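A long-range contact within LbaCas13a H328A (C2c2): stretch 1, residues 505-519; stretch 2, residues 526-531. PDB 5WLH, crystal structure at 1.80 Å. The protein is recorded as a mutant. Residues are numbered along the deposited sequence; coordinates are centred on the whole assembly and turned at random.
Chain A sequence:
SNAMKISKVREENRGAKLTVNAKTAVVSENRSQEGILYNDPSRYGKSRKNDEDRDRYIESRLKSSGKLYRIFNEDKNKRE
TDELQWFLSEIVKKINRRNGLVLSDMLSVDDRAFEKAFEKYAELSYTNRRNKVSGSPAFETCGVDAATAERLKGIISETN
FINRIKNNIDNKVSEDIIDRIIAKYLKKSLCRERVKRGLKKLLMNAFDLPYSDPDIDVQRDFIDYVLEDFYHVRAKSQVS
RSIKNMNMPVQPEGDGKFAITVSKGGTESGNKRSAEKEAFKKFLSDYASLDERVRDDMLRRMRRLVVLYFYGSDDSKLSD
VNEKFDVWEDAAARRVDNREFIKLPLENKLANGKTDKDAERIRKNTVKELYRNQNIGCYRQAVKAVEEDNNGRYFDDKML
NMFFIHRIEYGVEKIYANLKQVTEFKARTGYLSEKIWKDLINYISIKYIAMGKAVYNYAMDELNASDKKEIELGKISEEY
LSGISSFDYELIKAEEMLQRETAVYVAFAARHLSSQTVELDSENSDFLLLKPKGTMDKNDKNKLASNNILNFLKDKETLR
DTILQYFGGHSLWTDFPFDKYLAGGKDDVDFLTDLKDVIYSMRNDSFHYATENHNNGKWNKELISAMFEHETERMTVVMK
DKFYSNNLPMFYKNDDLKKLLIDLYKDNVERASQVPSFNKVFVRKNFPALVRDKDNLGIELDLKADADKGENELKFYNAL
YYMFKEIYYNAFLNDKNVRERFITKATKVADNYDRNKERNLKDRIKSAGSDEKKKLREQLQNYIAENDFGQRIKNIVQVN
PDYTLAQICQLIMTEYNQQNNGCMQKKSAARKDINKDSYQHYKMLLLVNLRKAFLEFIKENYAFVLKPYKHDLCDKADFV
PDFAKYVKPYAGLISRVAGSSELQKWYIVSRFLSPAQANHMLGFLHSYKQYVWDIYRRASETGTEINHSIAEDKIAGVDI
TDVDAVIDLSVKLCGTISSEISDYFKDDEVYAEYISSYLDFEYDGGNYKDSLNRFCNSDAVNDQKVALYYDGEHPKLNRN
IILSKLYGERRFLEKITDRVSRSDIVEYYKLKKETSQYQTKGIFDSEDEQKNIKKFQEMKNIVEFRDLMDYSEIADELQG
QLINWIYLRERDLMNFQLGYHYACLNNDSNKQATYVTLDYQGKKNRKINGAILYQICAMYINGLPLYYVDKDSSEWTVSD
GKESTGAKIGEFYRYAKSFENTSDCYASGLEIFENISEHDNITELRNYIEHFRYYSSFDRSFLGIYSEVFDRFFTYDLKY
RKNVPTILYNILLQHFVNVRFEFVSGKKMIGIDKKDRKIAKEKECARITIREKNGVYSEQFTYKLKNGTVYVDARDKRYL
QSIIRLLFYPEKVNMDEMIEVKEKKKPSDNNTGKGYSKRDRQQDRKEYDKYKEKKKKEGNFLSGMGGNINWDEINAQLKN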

ATOM      1  N   TYR A 505      -4.594  -3.295  13.514  1.00 18.91           N
ATOM      2  CA  TYR A 505      -4.020  -3.678  14.802  1.00 20.07           C
ATOM      3  C   TYR A 505      -5.093  -3.861  15.861  1.00 18.01           C
ATOM      4  O   TYR A 505      -4.946  -4.743  16.716  1.00 21.78           O
ATOM      5  CB  TYR A 505      -2.981  -2.649  15.248  1.00 15.52           C
ATOM      6  CG  TYR A 505      -1.834  -2.643  14.284  1.00 23.44           C
ATOM      7  CD1 TYR A 505      -1.183  -3.830  13.956  1.00 27.44           C
ATOM      8  CD2 TYR A 505      -1.455  -1.481  13.639  1.00 25.35           C
ATOM      9  CE1 TYR A 505      -0.143  -3.846  13.039  1.00 29.65           C
ATOM     10  CE2 TYR A 505      -0.432  -1.490  12.719  1.00 27.15           C
ATOM     11  CZ  TYR A 505       0.217  -2.664  12.421  1.00 29.74           C
ATOM     12  OH  TYR A 505       1.243  -2.664  11.499  1.00 38.06           O
ATOM     13  N   VAL A 506      -6.174  -3.066  15.810  1.00 16.28           N
ATOM     14  CA  VAL A 506      -7.324  -3.328  16.683  1.00 16.74           C
ATOM     15  C   VAL A 506      -7.807  -4.762  16.500  1.00 22.32           C
ATOM     16  O   VAL A 506      -8.008  -5.498  17.475  1.00 21.48           O
ATOM     17  CB  VAL A 506      -8.456  -2.316  16.425  1.00 17.98           C
ATOM     18  CG1 VAL A 506      -9.741  -2.697  17.223  1.00 21.91           C
ATOM     19  CG2 VAL A 506      -8.011  -0.933  16.806  1.00 20.27           C
ATOM     20  N   ALA A 507      -7.959  -5.194  15.242  1.00 17.93           N
ATOM     21  CA  ALA A 507      -8.387  -6.565  14.971  1.00 22.70           C
ATOM     22  C   ALA A 507      -7.403  -7.583  15.544  1.00 22.45           C
ATOM     23  O   ALA A 507      -7.821  -8.579  16.142  1.00 22.18           O
ATOM     24  CB  ALA A 507      -8.555  -6.783  13.463  1.00 20.76           C
ATOM     25  N   PHE A 508      -6.088  -7.358  15.365  1.00 19.42           N
ATOM     26  CA  PHE A 508      -5.112  -8.315  15.871  1.00 18.67           C
ATOM     27  C   PHE A 508      -5.078  -8.322  17.391  1.00 22.02           C
ATOM     28  O   PHE A 508      -4.873  -9.374  18.005  1.00 21.27           O
ATOM     29  CB  PHE A 508      -3.711  -8.020  15.323  1.00 18.48           C
ATOM     30  CG  PHE A 508      -3.457  -8.636  13.968  1.00 23.08           C
ATOM     31  CD1 PHE A 508      -3.270 -10.008  13.840  1.00 24.94           C
ATOM     32  CD2 PHE A 508      -3.424  -7.850  12.826  1.00 26.89           C
ATOM     33  CE1 PHE A 508      -3.045 -10.587  12.590  1.00 24.43           C
ATOM     34  CE2 PHE A 508      -3.202  -8.421  11.562  1.00 23.10           C
ATOM     35  CZ  PHE A 508      -3.013  -9.781  11.446  1.00 24.47           C
ATOM     36  N   ALA A 509      -5.230  -7.156  18.013  1.00 19.56           N
ATOM     37  CA  ALA A 509      -5.238  -7.118  19.467  1.00 20.00           C
ATOM     38  C   ALA A 509      -6.410  -7.923  20.000  1.00 21.57           C
ATOM     39  O   ALA A 509      -6.265  -8.690  20.962  1.00 21.26           O
ATOM     40  CB  ALA A 509      -5.315  -5.671  19.960  1.00 23.44           C
ATOM     41  N   ALA A 510      -7.578  -7.766  19.372  1.00 22.60           N
ATOM     42  CA  ALA A 510      -8.752  -8.540  19.769  1.00 21.20           C
ATOM     43  C   ALA A 510      -8.511 -10.029  19.575  1.00 22.20           C
ATOM     44  O   ALA A 510      -8.825 -10.846  20.451  1.00 21.60           O
ATOM     45  CB  ALA A 510      -9.972  -8.073  18.969  1.00 17.96           C
ATOM     46  N   ARG A 511      -7.954 -10.405  18.421  1.00 20.41           N
ATOM     47  CA  ARG A 511      -7.616 -11.802  18.174  1.00 22.02           C
ATOM     48  C   ARG A 511      -6.690 -12.345  19.256  1.00 25.28           C
ATOM     49  O   ARG A 511      -6.938 -13.418  19.828  1.00 24.80           O
ATOM     50  CB  ARG A 511      -6.965 -11.945  16.790  1.00 22.48           C
ATOM     51  CG  ARG A 511      -6.478 -13.360  16.504  1.00 24.55           C
ATOM     52  CD  ARG A 511      -7.642 -14.350  16.661  1.00 24.58           C
ATOM     53  NE  ARG A 511      -7.269 -15.700  16.247  1.00 27.32           N
ATOM     54  CZ  ARG A 511      -8.139 -16.694  16.118  1.00 36.59           C
ATOM     55  NH1 ARG A 511      -9.428 -16.487  16.385  1.00 40.81           N
ATOM     56  NH2 ARG A 511      -7.727 -17.888  15.723  1.00 39.60           N
ATOM     57  N   HIS A 512      -5.599 -11.626  19.546  1.00 21.89           N
ATOM     58  CA  HIS A 512      -4.648 -12.134  20.526  1.00 22.16           C
ATOM     59  C   HIS A 512      -5.290 -12.267  21.900  1.00 26.03           C
ATOM     60  O   HIS A 512      -5.125 -13.291  22.569  1.00 26.39           O
ATOM     61  CB  HIS A 512      -3.409 -11.252  20.570  1.00 21.40           C
ATOM     62  CG  HIS A 512      -2.673 -11.242  19.271  1.00 22.20           C
ATOM     63  ND1 HIS A 512      -1.841 -10.215  18.884  1.00 25.74           N
ATOM     64  CD2 HIS A 512      -2.670 -12.135  18.256  1.00 25.12           C
ATOM     65  CE1 HIS A 512      -1.350 -10.480  17.686  1.00 22.19           C
ATOM     66  NE2 HIS A 512      -1.840 -11.639  17.282  1.00 27.53           N
ATOM     67  N   LEU A 513      -6.027 -11.249  22.338  1.00 28.00           N
ATOM     68  CA  LEU A 513      -6.678 -11.353  23.643  1.00 27.17           C
ATOM     69  C   LEU A 513      -7.690 -12.492  23.658  1.00 26.98           C
ATOM     70  O   LEU A 513      -7.841 -13.185  24.670  1.00 29.46           O
ATOM     71  CB  LEU A 513      -7.362 -10.038  24.006  1.00 27.62           C
ATOM     72  CG  LEU A 513      -8.147 -10.013  25.334  1.00 27.54           C
ATOM     73  CD1 LEU A 513      -7.298 -10.506  26.507  1.00 29.90           C
ATOM     74  CD2 LEU A 513      -8.634  -8.612  25.595  1.00 27.06           C
ATOM     75  N   SER A 514      -8.408 -12.687  22.555  1.00 21.34           N
ATOM     76  CA  SER A 514      -9.423 -13.738  22.523  1.00 27.39           C
ATOM     77  C   SER A 514      -8.798 -15.126  22.466  1.00 29.68           C
ATOM     78  O   SER A 514      -9.406 -16.099  22.935  1.00 29.20           O
ATOM     79  CB  SER A 514     -10.353 -13.531  21.325  1.00 32.86           C
ATOM     80  OG  SER A 514      -9.893 -14.214  20.179  1.00 41.03           O
ATOM     81  N   SER A 515      -7.586 -15.226  21.922  1.00 28.34           N
ATOM     82  CA  SER A 515      -7.072 -16.512  21.447  1.00 30.24           C
ATOM     83  C   SER A 515      -6.949 -17.534  22.571  1.00 30.14           C
ATOM     84  O   SER A 515      -7.169 -18.734  22.349  1.00 33.34           O
ATOM     85  CB  SER A 515      -5.724 -16.312  20.750  1.00 30.06           C
ATOM     86  OG  SER A 515      -4.728 -15.907  21.660  1.00 33.49           O
ATOM     87  N   GLN A 516      -6.603 -17.092  23.778  1.00 29.35           N
ATOM     88  CA  GLN A 516      -6.436 -17.989  24.908  1.00 34.92           C
ATOM     89  C   GLN A 516      -7.483 -17.806  25.996  1.00 38.34           C
ATOM     90  O   GLN A 516      -7.465 -18.554  26.976  1.00 37.82           O
ATOM     91  CB  GLN A 516      -5.052 -17.810  25.526  1.00 34.69           C
ATOM     92  CG  GLN A 516      -3.911 -18.308  24.688  1.00 37.63           C
ATOM     93  CD  GLN A 516      -2.649 -18.353  25.502  1.00 44.66           C
ATOM     94  OE1 GLN A 516      -2.433 -19.287  26.271  1.00 46.12           O
ATOM     95  NE2 GLN A 516      -1.827 -17.318  25.379  1.00 47.15           N
ATOM     96  N   THR A 517      -8.377 -16.828  25.873  1.00 33.84           N
ATOM     97  CA  THR A 517      -9.391 -16.623  26.899  1.00 30.96           C
ATOM     98  C   THR A 517     -10.737 -17.224  26.540  1.00 33.34           C
ATOM     99  O   THR A 517     -11.475 -17.638  27.440  1.00 37.28           O
ATOM    100  CB  THR A 517      -9.588 -15.130  27.185  1.00 29.95           C
ATOM    101  OG1 THR A 517      -9.901 -14.453  25.963  1.00 28.43           O
ATOM    102  CG2 THR A 517      -8.339 -14.516  27.810  1.00 26.81           C
ATOM    103  N   VAL A 518     -11.091 -17.282  25.254  1.00 29.97           N
ATOM    104  CA  VAL A 518     -12.413 -17.736  24.850  1.00 31.85           C
ATOM    105  C   VAL A 518     -12.303 -18.710  23.686  1.00 35.74           C
ATOM    106  O   VAL A 518     -11.319 -18.733  22.940  1.00 33.20           O
ATOM    107  CB  VAL A 518     -13.358 -16.565  24.469  1.00 29.22           C
ATOM    108  CG1 VAL A 518     -13.583 -15.642  25.652  1.00 33.94           C
ATOM    109  CG2 VAL A 518     -12.806 -15.797  23.250  1.00 31.83           C
ATOM    110  N   GLU A 519     -13.336 -19.529  23.543  1.00 37.78           N
ATOM    111  CA  GLU A 519     -13.529 -20.340  22.351  1.00 36.34           C
ATOM    112  C   GLU A 519     -14.825 -19.863  21.718  1.00 36.69           C
ATOM    113  O   GLU A 519     -15.913 -20.095  22.259  1.00 34.40           O
ATOM    114  CB  GLU A 519     -13.569 -21.834  22.680  1.00 42.67           C
ATOM    115  CG  GLU A 519     -13.393 -22.724  21.462  1.00 54.05           C
ATOM    116  CD  GLU A 519     -13.609 -24.198  21.768  1.00 65.32           C
ATOM    117  OE1 GLU A 519     -13.232 -24.642  22.879  1.00 65.89           O
ATOM    118  OE2 GLU A 519     -14.153 -24.910  20.890  1.00 68.79           O
ATOM    119  N   ASP A 526     -17.138 -12.863  16.809  1.00 29.57           N
ATOM    120  CA  ASP A 526     -16.469 -11.587  17.043  1.00 29.32           C
ATOM    121  C   ASP A 526     -16.288 -11.431  18.549  1.00 27.36           C
ATOM    122  O   ASP A 526     -17.231 -11.090  19.266  1.00 27.46           O
ATOM    123  CB  ASP A 526     -17.256 -10.436  16.423  1.00 26.89           C
ATOM    124  CG  ASP A 526     -16.483  -9.113  16.443  1.00 26.59           C
ATOM    125  OD1 ASP A 526     -15.429  -9.038  17.110  1.00 29.06           O
ATOM    126  OD2 ASP A 526     -16.944  -8.158  15.790  1.00 29.70           O
ATOM    127  N   PHE A 527     -15.058 -11.677  19.015  1.00 26.48           N
ATOM    128  CA  PHE A 527     -14.724 -11.511  20.427  1.00 26.47           C
ATOM    129  C   PHE A 527     -15.187 -10.171  20.981  1.00 26.93           C
ATOM    130  O   PHE A 527     -15.721 -10.097  22.098  1.00 26.43           O
ATOM    131  CB  PHE A 527     -13.210 -11.649  20.606  1.00 28.14           C
ATOM    132  CG  PHE A 527     -12.738 -11.313  21.985  1.00 27.95           C
ATOM    133  CD1 PHE A 527     -13.179 -12.048  23.072  1.00 29.20           C
ATOM    134  CD2 PHE A 527     -11.854 -10.271  22.198  1.00 25.21           C
ATOM    135  CE1 PHE A 527     -12.752 -11.754  24.340  1.00 29.33           C
ATOM    136  CE2 PHE A 527     -11.417  -9.968  23.478  1.00 30.77           C
ATOM    137  CZ  PHE A 527     -11.873 -10.711  24.553  1.00 34.92           C
ATOM    138  N   LEU A 528     -14.972  -9.090  20.225  1.00 22.87           N
ATOM    139  CA  LEU A 528     -15.279  -7.758  20.729  1.00 22.75           C
ATOM    140  C   LEU A 528     -16.768  -7.526  20.941  1.00 24.87           C
ATOM    141  O   LEU A 528     -17.139  -6.593  21.650  1.00 27.81           O
ATOM    142  CB  LEU A 528     -14.755  -6.693  19.774  1.00 25.20           C
ATOM    143  CG  LEU A 528     -13.237  -6.675  19.668  1.00 24.45           C
ATOM    144  CD1 LEU A 528     -12.779  -5.469  18.801  1.00 23.58           C
ATOM    145  CD2 LEU A 528     -12.606  -6.635  21.050  1.00 25.49           C
ATOM    146  N   LEU A 529     -17.621  -8.330  20.341  1.00 27.49           N
ATOM    147  CA  LEU A 529     -19.051  -8.133  20.505  1.00 26.69           C
ATOM    148  C   LEU A 529     -19.649  -9.017  21.591  1.00 29.28           C
ATOM    149  O   LEU A 529     -20.863  -8.946  21.825  1.00 31.42           O
ATOM    150  CB  LEU A 529     -19.767  -8.360  19.171  1.00 26.93           C
ATOM    151  CG  LEU A 529     -19.362  -7.313  18.123  1.00 26.70           C
ATOM    152  CD1 LEU A 529     -20.222  -7.442  16.897  1.00 31.09           C
ATOM    153  CD2 LEU A 529     -19.416  -5.877  18.717  1.00 23.01           C
ATOM    154  N   LEU A 530     -18.835  -9.821  22.274  1.00 27.99           N
ATOM    155  CA  LEU A 530     -19.352 -10.573  23.413  1.00 29.78           C
ATOM    156  C   LEU A 530     -19.796  -9.610  24.503  1.00 32.16           C
ATOM    157  O   LEU A 530     -19.254  -8.513  24.650  1.00 31.91           O
ATOM    158  CB  LEU A 530     -18.307 -11.552  23.956  1.00 26.90           C
ATOM    159  CG  LEU A 530     -17.826 -12.664  23.009  1.00 25.00           C
ATOM    160  CD1 LEU A 530     -16.941 -13.658  23.749  1.00 33.56           C
ATOM    161  CD2 LEU A 530     -18.981 -13.377  22.302  1.00 27.43           C
ATOM    162  N   LYS A 531     -20.809 -10.020  25.256  1.00 30.67           N
ATOM    163  CA  LYS A 531     -21.474  -9.156  26.214  1.00 31.44           C
ATOM    164  C   LYS A 531     -21.049  -9.486  27.639  1.00 30.05           C
ATOM    165  O   LYS A 531     -20.623 -10.609  27.924  1.00 28.57           O
ATOM    166  CB  LYS A 531     -22.997  -9.288  26.063  1.00 30.62           C
ATOM    167  CG  LYS A 531     -23.518  -8.758  24.730  1.00 42.08           C
ATOM    168  CD  LYS A 531     -23.476  -7.234  24.682  1.00 48.90           C
ATOM    169  CE  LYS A 531     -23.626  -6.706  23.256  1.00 51.91           C
ATOM    170  NZ  LYS A 531     -22.319  -6.626  22.514  1.00 53.74           N
TER

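The most unusual feature of this contact is that a serine, not a large apolar residue, lies over the face of its central aromatic ring. Ser514 CB sits 3.7 Å from the centroid of the Phe527 ring, 28° off the ring normal, and approaches to 3.3 Å from Phe527 CG. This is a CH-pi contact: the methylene hydrogens of serine, slightly polarized by the neighbouring oxygen, meet the electron-rich ring. A small residue suits the place, because the helix backbone can then come close to the ring; the CA atoms of Ser514 and Phe527 are 6.1 Å apart.

Phe527 has the largest covered area of any residue in the contact. Its CA-to-CB bond points toward the helix, and with chi1 near 172° (t) the ring reaches several residues of the first stretch, among them Ala510, Leu513, Ser514 and Val518. Leu513 meets it at the edge, near the ring plane, with Leu513 CD2 3.8 Å from Phe527 CE2. Val518 places CG2 3.8 Å from Phe527 CD1, and Ala510 O lies 3.5 Å from Phe527 CD2. That carbonyl is not left unpaired, for Ser514 N donates to Ala510 O at 2.8 Å within the helix. Thr517 is a more distant neighbour of the ring, and its hydroxyl is likewise occupied: Thr517 OG1 donates to Leu513 O at 2.7 Å, so a polar side chain is accommodated beside an apolar one.

One helical turn before Ser514, Ala510 is matched with Leu528. Ala510 CB is 3.6 Å from Leu528 CG, and the single methyl of alanine fills the space while letting the leucine branch pack close to the helix. The CA-to-CB bond of Leu528 points sideways, but the end of its side chain comes nearer, and Leu528 CD1 reaches to 4.4 Å from Val506 CG1. At the other end of the contact, Val518 CG1 and Leu530 CD1 make a similarly loose apolar approach of 4.3 Å. Branched aliphatic residues suit these positions because they offer methyl groups without polar atoms to satisfy.

No hydrogen bond crosses between the stretches; apolar packing and the CH-pi contact characterize the interface, which buries 322 Å² in total. Polar bonds instead support each partner internally. Leu528 N donates to Asp526 OD1 at 3.1 Å, while Leu530 N donates to Phe527 O at 3.1 Å, bracing the short 3-10 segment from which Phe527 and Leu528 reach the helix.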